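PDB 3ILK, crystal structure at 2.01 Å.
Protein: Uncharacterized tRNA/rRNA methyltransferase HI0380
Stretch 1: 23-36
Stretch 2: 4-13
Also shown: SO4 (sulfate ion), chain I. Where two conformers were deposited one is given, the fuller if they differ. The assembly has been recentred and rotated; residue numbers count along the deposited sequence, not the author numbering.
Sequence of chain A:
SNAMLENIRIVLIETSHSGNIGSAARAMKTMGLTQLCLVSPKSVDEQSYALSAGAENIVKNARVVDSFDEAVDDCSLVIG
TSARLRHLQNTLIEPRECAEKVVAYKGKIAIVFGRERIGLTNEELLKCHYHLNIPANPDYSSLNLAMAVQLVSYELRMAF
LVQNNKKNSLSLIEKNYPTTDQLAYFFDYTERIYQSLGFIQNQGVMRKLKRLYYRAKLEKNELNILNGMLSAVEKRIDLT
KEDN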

# COMPACT_ATOMS: atom_id res chain seq x y z
N SER A 23 -21.22 -7.42 -9.46
CA SER A 23 -20.11 -6.51 -9.15
C SER A 23 -19.46 -7.05 -7.85
O SER A 23 -18.23 -7.02 -7.75
CB SER A 23 -20.60 -5.07 -8.97
OG SER A 23 -21.20 -4.64 -10.17
N ALA A 24 -20.26 -7.56 -6.93
CA ALA A 24 -19.69 -8.19 -5.68
C ALA A 24 -18.88 -9.50 -5.91
O ALA A 24 -17.87 -9.77 -5.21
CB ALA A 24 -20.79 -8.45 -4.65
N ALA A 25 -19.40 -10.35 -6.81
CA ALA A 25 -18.73 -11.60 -7.25
C ALA A 25 -17.38 -11.28 -7.90
O ALA A 25 -16.37 -11.89 -7.59
CB ALA A 25 -19.59 -12.34 -8.28
N ARG A 26 -17.38 -10.31 -8.81
CA ARG A 26 -16.10 -9.77 -9.34
C ARG A 26 -15.11 -9.32 -8.23
O ARG A 26 -13.95 -9.80 -8.19
CB ARG A 26 -16.42 -8.66 -10.39
CG ARG A 26 -15.19 -8.09 -11.12
CD ARG A 26 -15.59 -6.91 -11.96
NE ARG A 26 -14.53 -6.47 -12.88
CZ ARG A 26 -14.65 -5.48 -13.75
NH1 ARG A 26 -15.78 -4.81 -13.85
NH2 ARG A 26 -13.63 -5.15 -14.52
N ALA A 27 -15.55 -8.44 -7.32
CA ALA A 27 -14.69 -7.99 -6.18
C ALA A 27 -14.09 -9.16 -5.39
O ALA A 27 -12.87 -9.24 -5.18
CB ALA A 27 -15.44 -7.01 -5.22
N MSE A 28 -14.94 -10.11 -5.03
CA MSE A 28 -14.49 -11.34 -4.39
C MSE A 28 -13.40 -12.10 -5.18
O MSE A 28 -12.38 -12.56 -4.57
CB MSE A 28 -15.67 -12.30 -4.21
CG MSE A 28 -16.76 -11.80 -3.27
SE MSE A 28 -18.34 -12.92 -3.20
CE MSE A 28 -17.67 -14.65 -2.74
N LYS A 29 -13.65 -12.34 -6.46
CA LYS A 29 -12.71 -13.09 -7.27
C LYS A 29 -11.35 -12.39 -7.40
O LYS A 29 -10.33 -13.06 -7.45
CB LYS A 29 -13.29 -13.44 -8.66
CG LYS A 29 -12.46 -14.49 -9.44
CD LYS A 29 -13.15 -14.90 -10.69
CE LYS A 29 -12.40 -16.02 -11.42
NZ LYS A 29 -13.18 -16.46 -12.58
N THR A 30 -11.33 -11.06 -7.46
CA THR A 30 -10.06 -10.35 -7.57
C THR A 30 -9.21 -10.65 -6.34
O THR A 30 -8.02 -10.48 -6.39
CB THR A 30 -10.20 -8.78 -7.67
OG1 THR A 30 -10.82 -8.27 -6.48
CG2 THR A 30 -11.02 -8.37 -8.85
N MSE A 31 -9.84 -11.09 -5.24
CA MSE A 31 -9.10 -11.30 -3.98
C MSE A 31 -9.01 -12.76 -3.59
O MSE A 31 -8.37 -13.11 -2.59
CB MSE A 31 -9.67 -10.46 -2.83
CG MSE A 31 -9.54 -8.97 -3.05
SE MSE A 31 -7.70 -8.35 -3.14
CE MSE A 31 -7.78 -7.22 -4.72
N GLY A 32 -9.61 -13.65 -4.37
CA GLY A 32 -9.47 -15.08 -4.06
C GLY A 32 -10.63 -15.69 -3.27
O GLY A 32 -10.54 -16.86 -2.86
N LEU A 33 -11.70 -14.91 -3.03
CA LEU A 33 -12.91 -15.43 -2.35
C LEU A 33 -13.79 -16.15 -3.35
O LEU A 33 -13.86 -15.77 -4.55
CB LEU A 33 -13.71 -14.32 -1.65
CG LEU A 33 -13.01 -13.70 -0.44
CD1 LEU A 33 -13.82 -12.55 0.16
CD2 LEU A 33 -12.66 -14.77 0.63
N THR A 34 -14.46 -17.19 -2.89
CA THR A 34 -15.30 -17.99 -3.80
C THR A 34 -16.71 -18.30 -3.30
O THR A 34 -17.53 -18.76 -4.09
CB THR A 34 -14.65 -19.35 -4.08
OG1 THR A 34 -14.38 -19.97 -2.82
CG2 THR A 34 -13.31 -19.18 -4.83
N GLN A 35 -17.01 -18.13 -2.01
CA GLN A 35 -18.30 -18.60 -1.50
C GLN A 35 -19.26 -17.47 -1.28
O GLN A 35 -19.09 -16.70 -0.35
CB GLN A 35 -18.18 -19.31 -0.17
CG GLN A 35 -17.07 -20.34 -0.10
CD GLN A 35 -17.59 -21.72 -0.33
OE1 GLN A 35 -17.67 -22.52 0.60
NE2 GLN A 35 -17.98 -22.02 -1.57
N LEU A 36 -20.28 -17.44 -2.11
CA LEU A 36 -21.26 -16.39 -2.11
C LEU A 36 -22.66 -16.95 -1.74
O LEU A 36 -23.11 -17.97 -2.27
CB LEU A 36 -21.29 -15.72 -3.52
CG LEU A 36 -22.36 -14.64 -3.64
CD1 LEU A 36 -22.01 -13.44 -2.73
CD2 LEU A 36 -22.53 -14.18 -5.13
S SO4 I . -15.64 -2.24 -16.46
O1 SO4 I . -15.15 -3.40 -17.18
O2 SO4 I . -17.09 -2.14 -16.64
O3 SO4 I . -15.37 -2.39 -15.04
O4 SO4 I . -15.02 -1.02 -16.93
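Stretch 2 4-13: MLENIRIVLI

Stretch 2 enters through a type I turn from Leu-5 to Ile-8, closed by Ile-8 N to Leu-5 O at 3.3 Å, and then runs extended as a strand from Ile-8 to Ile-13. It lies parallel to the end of stretch 1: Leu-36 pairs with Ile-10, CA to CA 4.9 Å, and Ile-10 N donates to Gln-35 O at 2.8 Å with an N-H...O angle of 172°. Leu-36 CA approaches Ile-10 O at 3.5 Å, a CA-H...O contact that supplements the pairing.

Before this strand, the helix of stretch 1 closes in a Schellman motif. Gly-32 has phi/psi of 97/6; a CB there would press on the preceding carbonyl and come within 3.3 Å of Leu-5 CD1. Leu-33 N returns to Met-28 O at 2.9 Å.

Ile-10 (m, m) points to the same sheet face as Leu-36. Ile-10 CD1 lies 3.8 Å from Leu-33 CD1, and Ile-10 CG1 3.9 Å from CE of selenomethionine Met-28. Leu-33 (m, t) starts sideways, but its end comes nearer, bringing CD2 to 3.8 Å from Leu-5 CB and 3.9 Å from Ile-8 CD1. Leu-36 (t, p) places CD1 3.8 Å from Leu-12 CG; Leu-12 (m, t) in turn sets CD1 3.9 Å from Ala-24 CB on the helix.

Polar contacts cluster around the turn and the start of the strand. Glu-6, with chi1 off-well at -91° and chi2 p, curls so that OE1 accepts from Thr-34 OG1 (chi1 p) at 2.9 Å. One water donates to Leu-5 O and Ile-8 O and accepts from Thr-34 N, each at 2.8 Å, bridging the backbones where direct pairing is absent. On the sheet face that carries Arg-9 and Gln-35, opposite the one with Ile-10 and Leu-36, a second water accepts from Arg-9 NE at 2.9 Å and donates weakly to Gln-35 OE1 at 3.1 Å.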

# COMPACT_ATOMS: atom_id res chain seq x y z
N MSE A 4 -7.50 -21.03 2.31
CA MSE A 4 -8.42 -21.06 3.43
C MSE A 4 -9.27 -19.80 3.29
O MSE A 4 -9.97 -19.42 4.23
CB MSE A 4 -7.67 -21.04 4.75
N LEU A 5 -9.23 -19.15 2.12
CA LEU A 5 -10.20 -18.09 1.84
C LEU A 5 -11.58 -18.72 1.52
O LEU A 5 -12.62 -18.04 1.59
CB LEU A 5 -9.68 -17.12 0.77
CG LEU A 5 -8.49 -16.21 1.16
CD1 LEU A 5 -7.77 -15.53 -0.03
CD2 LEU A 5 -8.88 -15.17 2.19
N GLU A 6 -11.57 -20.02 1.23
CA GLU A 6 -12.75 -20.82 0.90
C GLU A 6 -13.63 -21.21 2.10
O GLU A 6 -14.83 -21.48 1.92
CB GLU A 6 -12.33 -22.08 0.12
CG GLU A 6 -12.29 -21.96 -1.43
CD GLU A 6 -11.30 -20.90 -1.98
OE1 GLU A 6 -11.61 -19.67 -1.88
OE2 GLU A 6 -10.24 -21.29 -2.56
N ASN A 7 -13.05 -21.26 3.31
CA ASN A 7 -13.86 -21.31 4.53
C ASN A 7 -14.56 -19.98 4.90
O ASN A 7 -15.03 -19.84 6.06
CB ASN A 7 -13.09 -21.88 5.75
CG ASN A 7 -12.00 -20.91 6.31
OD1 ASN A 7 -11.44 -21.13 7.41
ND2 ASN A 7 -11.71 -19.85 5.56
N ILE A 8 -14.63 -19.01 3.97
CA ILE A 8 -15.30 -17.71 4.26
C ILE A 8 -16.51 -17.53 3.33
O ILE A 8 -16.36 -17.46 2.13
CB ILE A 8 -14.37 -16.48 4.03
CG1 ILE A 8 -13.10 -16.54 4.93
CG2 ILE A 8 -15.17 -15.17 4.17
CD1 ILE A 8 -11.88 -15.66 4.37
N ARG A 9 -17.69 -17.49 3.91
CA ARG A 9 -18.91 -17.26 3.14
C ARG A 9 -19.23 -15.78 3.17
O ARG A 9 -19.41 -15.21 4.26
CB ARG A 9 -20.07 -18.09 3.73
CG ARG A 9 -21.43 -17.95 2.96
CD ARG A 9 -22.53 -18.80 3.57
NE ARG A 9 -22.13 -20.21 3.72
CZ ARG A 9 -22.68 -21.10 4.56
NH1 ARG A 9 -23.71 -20.79 5.36
NH2 ARG A 9 -22.16 -22.32 4.61
N ILE A 10 -19.39 -15.19 2.00
CA ILE A 10 -19.85 -13.82 1.86
C ILE A 10 -21.38 -13.84 1.69
O ILE A 10 -21.89 -14.46 0.77
CB ILE A 10 -19.15 -13.14 0.63
CG1 ILE A 10 -17.62 -13.07 0.82
CG2 ILE A 10 -19.74 -11.74 0.30
CD1 ILE A 10 -17.17 -12.15 1.94
N VAL A 11 -22.10 -13.19 2.60
CA VAL A 11 -23.56 -13.20 2.51
C VAL A 11 -24.07 -11.81 2.13
O VAL A 11 -23.74 -10.85 2.78
CB VAL A 11 -24.21 -13.62 3.86
CG1 VAL A 11 -25.78 -13.62 3.70
CG2 VAL A 11 -23.59 -15.00 4.39
N LEU A 12 -24.90 -11.72 1.11
CA LEU A 12 -25.50 -10.46 0.74
C LEU A 12 -27.03 -10.46 1.02
O LEU A 12 -27.83 -11.20 0.36
CB LEU A 12 -25.26 -10.19 -0.76
CG LEU A 12 -23.86 -10.40 -1.36
CD1 LEU A 12 -23.86 -9.99 -2.89
CD2 LEU A 12 -22.76 -9.64 -0.60
N ILE A 13 -27.41 -9.61 1.99
CA ILE A 13 -28.82 -9.46 2.39
C ILE A 13 -29.62 -8.61 1.44
O ILE A 13 -29.39 -7.40 1.33
CB ILE A 13 -28.97 -8.83 3.76
CG1 ILE A 13 -28.04 -9.53 4.81
CG2 ILE A 13 -30.42 -8.90 4.24
CD1 ILE A 13 -28.28 -11.04 4.98
O HOH W 1 -14.81 -17.63 -0.16
O HOH W 2 -20.26 -21.44 1.93